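Local coordinates for GCN5-related N-acetyltransferase (Kribbella flavida, PDB 4H89), which probably transfers an acyl group, most likely acetyl, to an acceptor, as enzymes of the GNAT family do, at residues Trp19-Arg27 / Leu42-Met52. Numbering follows the deposited sequence.
Sequences WPAILPFFR and LTDEQARSLWM
The first two helices of the GNAT fold, 19-32 and 44-51, meet where Trp19 lies against one flank of the second helix; the axes of segments 19-27 and 44-51 approach to 10.6 Å, with 100° between their N-to-C directions. A chi1 of 171° swings the indole of Trp19 away from its own backbone N and toward helix 44-51, where Arg48 CB lies over one face. In the conformer described, Arg48 CG sits 3.6 Å from the centroid of the five-membered ring of Trp19, a CH-pi contact. Leu23 CB backs the opposite face, Trp19 CZ3 meets Trp51 CB at 3.8 Å, and the selenium of selenomethionine Met52 approaches the six-membered ring obliquely. Replacing Trp19 with an alanine would probably open a gap between the helices and leave Arg48 CB, Trp51 CB and Met52 without their aromatic partner. In GNAT proteins this helix pair packs beside the central sheet; here Trp51 and Phe26 both touch Met95 of strand 89-96, while Ala47 CB lies over the Phe26 ring. At the N-terminal end of helix 44-51, Arg27 NH1 and NH2 both grip Leu42 O, just before the Thr43-Gln46 capping box. Arg27 NH2 also forms a salt bridge with Asp44 OD1 (2.8 Å), meeting its anti lone pair, and a water links that oxygen to Arg27 NE.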
loop_
_atom_site.group_PDB
_atom_site.type_symbol
_atom_site.label_atom_id
_atom_site.label_comp_id
_atom_site.label_asym_id
_atom_site.label_seq_id
_atom_site.Cartn_x
_atom_site.Cartn_y
_atom_site.Cartn_z
ATOM N N TRP A 19 7.323 12.202 -20.640
ATOM C CA TRP A 19 6.820 10.835 -20.396
ATOM C C TRP A 19 7.421 9.777 -21.345
ATOM O O TRP A 19 7.787 8.699 -20.883
ATOM C CB TRP A 19 5.278 10.777 -20.350
ATOM C CG TRP A 19 4.763 9.391 -20.321
ATOM C CD1 TRP A 19 4.122 8.733 -21.340
ATOM C CD2 TRP A 19 4.984 8.398 -19.294
ATOM N NE1 TRP A 19 3.894 7.445 -20.980
ATOM C CE2 TRP A 19 4.385 7.221 -19.720
ATOM C CE3 TRP A 19 5.574 8.428 -18.034
ATOM C CZ2 TRP A 19 4.409 6.070 -18.969
ATOM C CZ3 TRP A 19 5.603 7.281 -17.268
ATOM C CH2 TRP A 19 5.014 6.108 -17.754
ATOM N N PRO A 20 7.540 10.057 -22.651
ATOM C CA PRO A 20 8.153 9.051 -23.511
ATOM C C PRO A 20 9.537 8.628 -23.149
ATOM O O PRO A 20 9.899 7.504 -23.425
ATOM C CB PRO A 20 8.087 9.699 -24.915
ATOM C CG PRO A 20 6.922 10.616 -24.823
ATOM C CD PRO A 20 7.016 11.178 -23.444
ATOM N N ALA A 21 10.312 9.492 -22.492
ATOM C CA ALA A 21 11.644 9.134 -22.029
ATOM C C ALA A 21 11.601 8.341 -20.749
ATOM O O ALA A 21 12.495 7.544 -20.469
ATOM C CB ALA A 21 12.459 10.401 -21.827
ATOM N N ILE A 22 10.556 8.511 -19.943
ATOM C CA ILE A 22 10.396 7.793 -18.668
ATOM C C ILE A 22 9.865 6.380 -18.846
ATOM O O ILE A 22 10.280 5.440 -18.161
ATOM C CB ILE A 22 9.460 8.597 -17.719
ATOM C CG1 ILE A 22 10.056 9.977 -17.454
ATOM C CG2 ILE A 22 9.223 7.820 -16.408
ATOM C CD1 ILE A 22 9.082 10.925 -16.813
ATOM N N LEU A 23 8.945 6.207 -19.779
ATOM C CA LEU A 23 8.295 4.910 -20.070
ATOM C C LEU A 23 9.281 3.735 -20.180
ATOM O O LEU A 23 9.064 2.720 -19.547
ATOM C CB LEU A 23 7.388 5.050 -21.312
ATOM C CG LEU A 23 6.767 3.750 -21.825
ATOM C CD1 LEU A 23 5.823 3.123 -20.825
ATOM C CD2 LEU A 23 6.018 4.042 -23.125
ATOM N N PRO A 24 10.366 3.877 -20.964
ATOM C CA PRO A 24 11.297 2.734 -21.004
ATOM C C PRO A 24 11.915 2.377 -19.685
ATOM O O PRO A 24 12.271 1.207 -19.491
ATOM C CB PRO A 24 12.341 3.130 -22.063
ATOM C CG PRO A 24 12.048 4.530 -22.471
ATOM C CD PRO A 24 10.731 4.951 -21.903
ATOM N N PHE A 25 12.080 3.334 -18.762
ATOM C CA PHE A 25 12.595 2.974 -17.430
ATOM C C PHE A 25 11.668 2.055 -16.719
ATOM O O PHE A 25 12.084 1.120 -16.069
ATOM C CB PHE A 25 12.756 4.175 -16.475
ATOM C CG PHE A 25 13.538 5.328 -17.011
ATOM C CD1 PHE A 25 14.413 5.180 -18.062
ATOM C CD2 PHE A 25 13.374 6.587 -16.412
ATOM C CE1 PHE A 25 15.108 6.256 -18.558
ATOM C CE2 PHE A 25 14.052 7.678 -16.923
ATOM C CZ PHE A 25 14.942 7.503 -17.978
ATOM N N PHE A 26 10.384 2.398 -16.774
ATOM C CA PHE A 26 9.350 1.585 -16.180
ATOM C C PHE A 26 9.397 0.178 -16.733
ATOM O O PHE A 26 9.384 -0.816 -16.001
ATOM C CB PHE A 26 7.966 2.249 -16.330
ATOM C CG PHE A 26 6.861 1.383 -15.856
ATOM C CD1 PHE A 26 6.625 1.221 -14.502
ATOM C CD2 PHE A 26 6.079 0.677 -16.719
ATOM C CE1 PHE A 26 5.610 0.415 -14.043
ATOM C CE2 PHE A 26 5.081 -0.175 -16.247
ATOM C CZ PHE A 26 4.842 -0.295 -14.917
ATOM N N ARG A 27 9.397 0.069 -18.058
ATOM C CA ARG A 27 9.480 -1.246 -18.697
ATOM C C ARG A 27 10.715 -2.039 -18.273
ATOM O O ARG A 27 10.578 -3.252 -18.013
ATOM C CB ARG A 27 9.387 -1.129 -20.206
ATOM C CG ARG A 27 8.086 -0.559 -20.710
ATOM C CD ARG A 27 6.857 -1.368 -20.330
ATOM N NE ARG A 27 5.678 -0.785 -20.933
ATOM C CZ ARG A 27 4.443 -1.045 -20.547
ATOM N NH1 ARG A 27 4.176 -1.826 -19.530
ATOM N NH2 ARG A 27 3.436 -0.442 -21.143
ATOM N N LEU A 42 0.586 -3.641 -17.827
ATOM C CA LEU A 42 -0.024 -2.327 -17.911
ATOM C C LEU A 42 0.161 -1.717 -19.271
ATOM O O LEU A 42 1.210 -1.824 -19.884
ATOM C CB LEU A 42 0.581 -1.380 -16.871
ATOM C CG LEU A 42 0.364 -1.706 -15.398
ATOM C CD1 LEU A 42 0.955 -0.612 -14.563
ATOM C CD2 LEU A 42 -1.102 -1.866 -15.050
ATOM N N THR A 43 -0.876 -1.023 -19.740
ATOM C CA THR A 43 -0.697 -0.249 -20.966
ATOM C C THR A 43 0.260 0.902 -20.718
ATOM O O THR A 43 0.443 1.334 -19.560
ATOM C CB THR A 43 -2.026 0.299 -21.519
ATOM O OG1 THR A 43 -2.491 1.343 -20.695
ATOM C CG2 THR A 43 -3.099 -0.765 -21.663
ATOM N N ASP A 44 0.771 1.489 -21.790
ATOM C CA ASP A 44 1.594 2.674 -21.665
ATOM C C ASP A 44 0.828 3.777 -20.903
ATOM O O ASP A 44 1.407 4.500 -20.063
ATOM C CB ASP A 44 1.976 3.228 -23.038
ATOM C CG ASP A 44 2.957 2.360 -23.823
ATOM O OD1 ASP A 44 3.519 1.386 -23.310
ATOM O OD2 ASP A 44 3.174 2.715 -25.020
ATOM N N GLU A 45 -0.446 3.921 -21.197
ATOM C CA GLU A 45 -1.289 4.961 -20.614
ATOM C C GLU A 45 -1.661 4.671 -19.163
ATOM O O GLU A 45 -1.711 5.600 -18.329
ATOM C CB GLU A 45 -2.522 5.188 -21.461
ATOM C CG GLU A 45 -2.258 5.696 -22.876
ATOM C CD GLU A 45 -1.913 4.615 -23.896
ATOM O OE1 GLU A 45 -1.825 3.418 -23.594
ATOM O OE2 GLU A 45 -1.707 4.980 -25.042
ATOM N N GLN A 46 -1.803 3.410 -18.778
ATOM C CA GLN A 46 -1.970 3.053 -17.381
ATOM C C GLN A 46 -0.687 3.385 -16.600
ATOM O O GLN A 46 -0.778 3.900 -15.480
ATOM C CB GLN A 46 -2.311 1.596 -17.205
ATOM C CG GLN A 46 -3.750 1.199 -17.602
ATOM C CD GLN A 46 -3.946 -0.280 -17.450
ATOM O OE1 GLN A 46 -3.238 -1.070 -18.065
ATOM N NE2 GLN A 46 -4.850 -0.664 -16.602
ATOM N N ALA A 47 0.475 3.054 -17.144
ATOM C CA ALA A 47 1.713 3.402 -16.504
ATOM C C ALA A 47 1.838 4.924 -16.351
ATOM O O ALA A 47 2.244 5.407 -15.284
ATOM C CB ALA A 47 2.888 2.771 -17.229
ATOM N N ARG A 48 1.454 5.683 -17.369
ATOM C CA ARG A 48 1.534 7.108 -17.311
ATOM C C ARG A 48 0.634 7.666 -16.192
ATOM O O ARG A 48 1.029 8.570 -15.435
ATOM C CB ARG A 48 1.120 7.689 -18.637
ATOM C CG ARG A 48 1.299 9.187 -18.715
ATOM C CD ARG A 48 0.808 9.763 -20.026
ATOM N NE ARG A 48 -0.597 9.394 -20.280
ATOM C CZ ARG A 48 -1.176 9.462 -21.465
ATOM N NH1 ARG A 48 -0.519 9.935 -22.522
ATOM N NH2 ARG A 48 -2.410 9.026 -21.576
ATOM N N SER A 49 -0.590 7.141 -16.092
ATOM C CA SER A 49 -1.506 7.570 -15.029
ATOM C C SER A 49 -0.954 7.293 -13.635
ATOM O O SER A 49 -1.173 8.100 -12.704
ATOM C CB SER A 49 -2.853 6.899 -15.196
ATOM O OG SER A 49 -3.528 7.552 -16.270
ATOM N N LEU A 50 -0.261 6.168 -13.467
ATOM C CA LEU A 50 0.289 5.823 -12.173
ATOM C C LEU A 50 1.468 6.721 -11.840
ATOM O O LEU A 50 1.678 7.040 -10.674
ATOM C CB LEU A 50 0.719 4.370 -12.146
ATOM C CG LEU A 50 -0.414 3.340 -12.056
ATOM C CD1 LEU A 50 0.202 1.971 -11.823
ATOM C CD2 LEU A 50 -1.437 3.640 -10.947
ATOM N N TRP A 51 2.213 7.155 -12.858
ATOM C CA TRP A 51 3.481 7.843 -12.638
ATOM C C TRP A 51 3.438 9.375 -12.675
ATOM O O TRP A 51 4.019 10.048 -11.815
ATOM C CB TRP A 51 4.526 7.327 -13.649
ATOM C CG TRP A 51 5.872 7.782 -13.255
ATOM C CD1 TRP A 51 6.558 8.839 -13.736
ATOM C CD2 TRP A 51 6.665 7.198 -12.236
ATOM N NE1 TRP A 51 7.725 8.995 -13.033
ATOM C CE2 TRP A 51 7.818 7.984 -12.108
ATOM C CE3 TRP A 51 6.497 6.097 -11.399
ATOM C CZ2 TRP A 51 8.828 7.678 -11.198
ATOM C CZ3 TRP A 51 7.496 5.801 -10.476
ATOM C CH2 TRP A 51 8.632 6.603 -10.376
HETATM N N MSE A 52 2.845 9.935 -13.706
HETATM C CA MSE A 52 2.697 11.361 -13.898
HETATM C C MSE A 52 1.619 11.844 -12.972
HETATM O O MSE A 52 0.652 11.148 -12.714
HETATM C CB MSE A 52 2.340 11.681 -15.353
HETATM C CG MSE A 52 3.385 11.246 -16.363
HETATM SE SE MSE A 52 5.184 11.958 -16.207
HETATM C CE MSE A 52 4.741 13.640 -16.901
HETATM O O HOH W 1 6.094 0.276 -23.597
#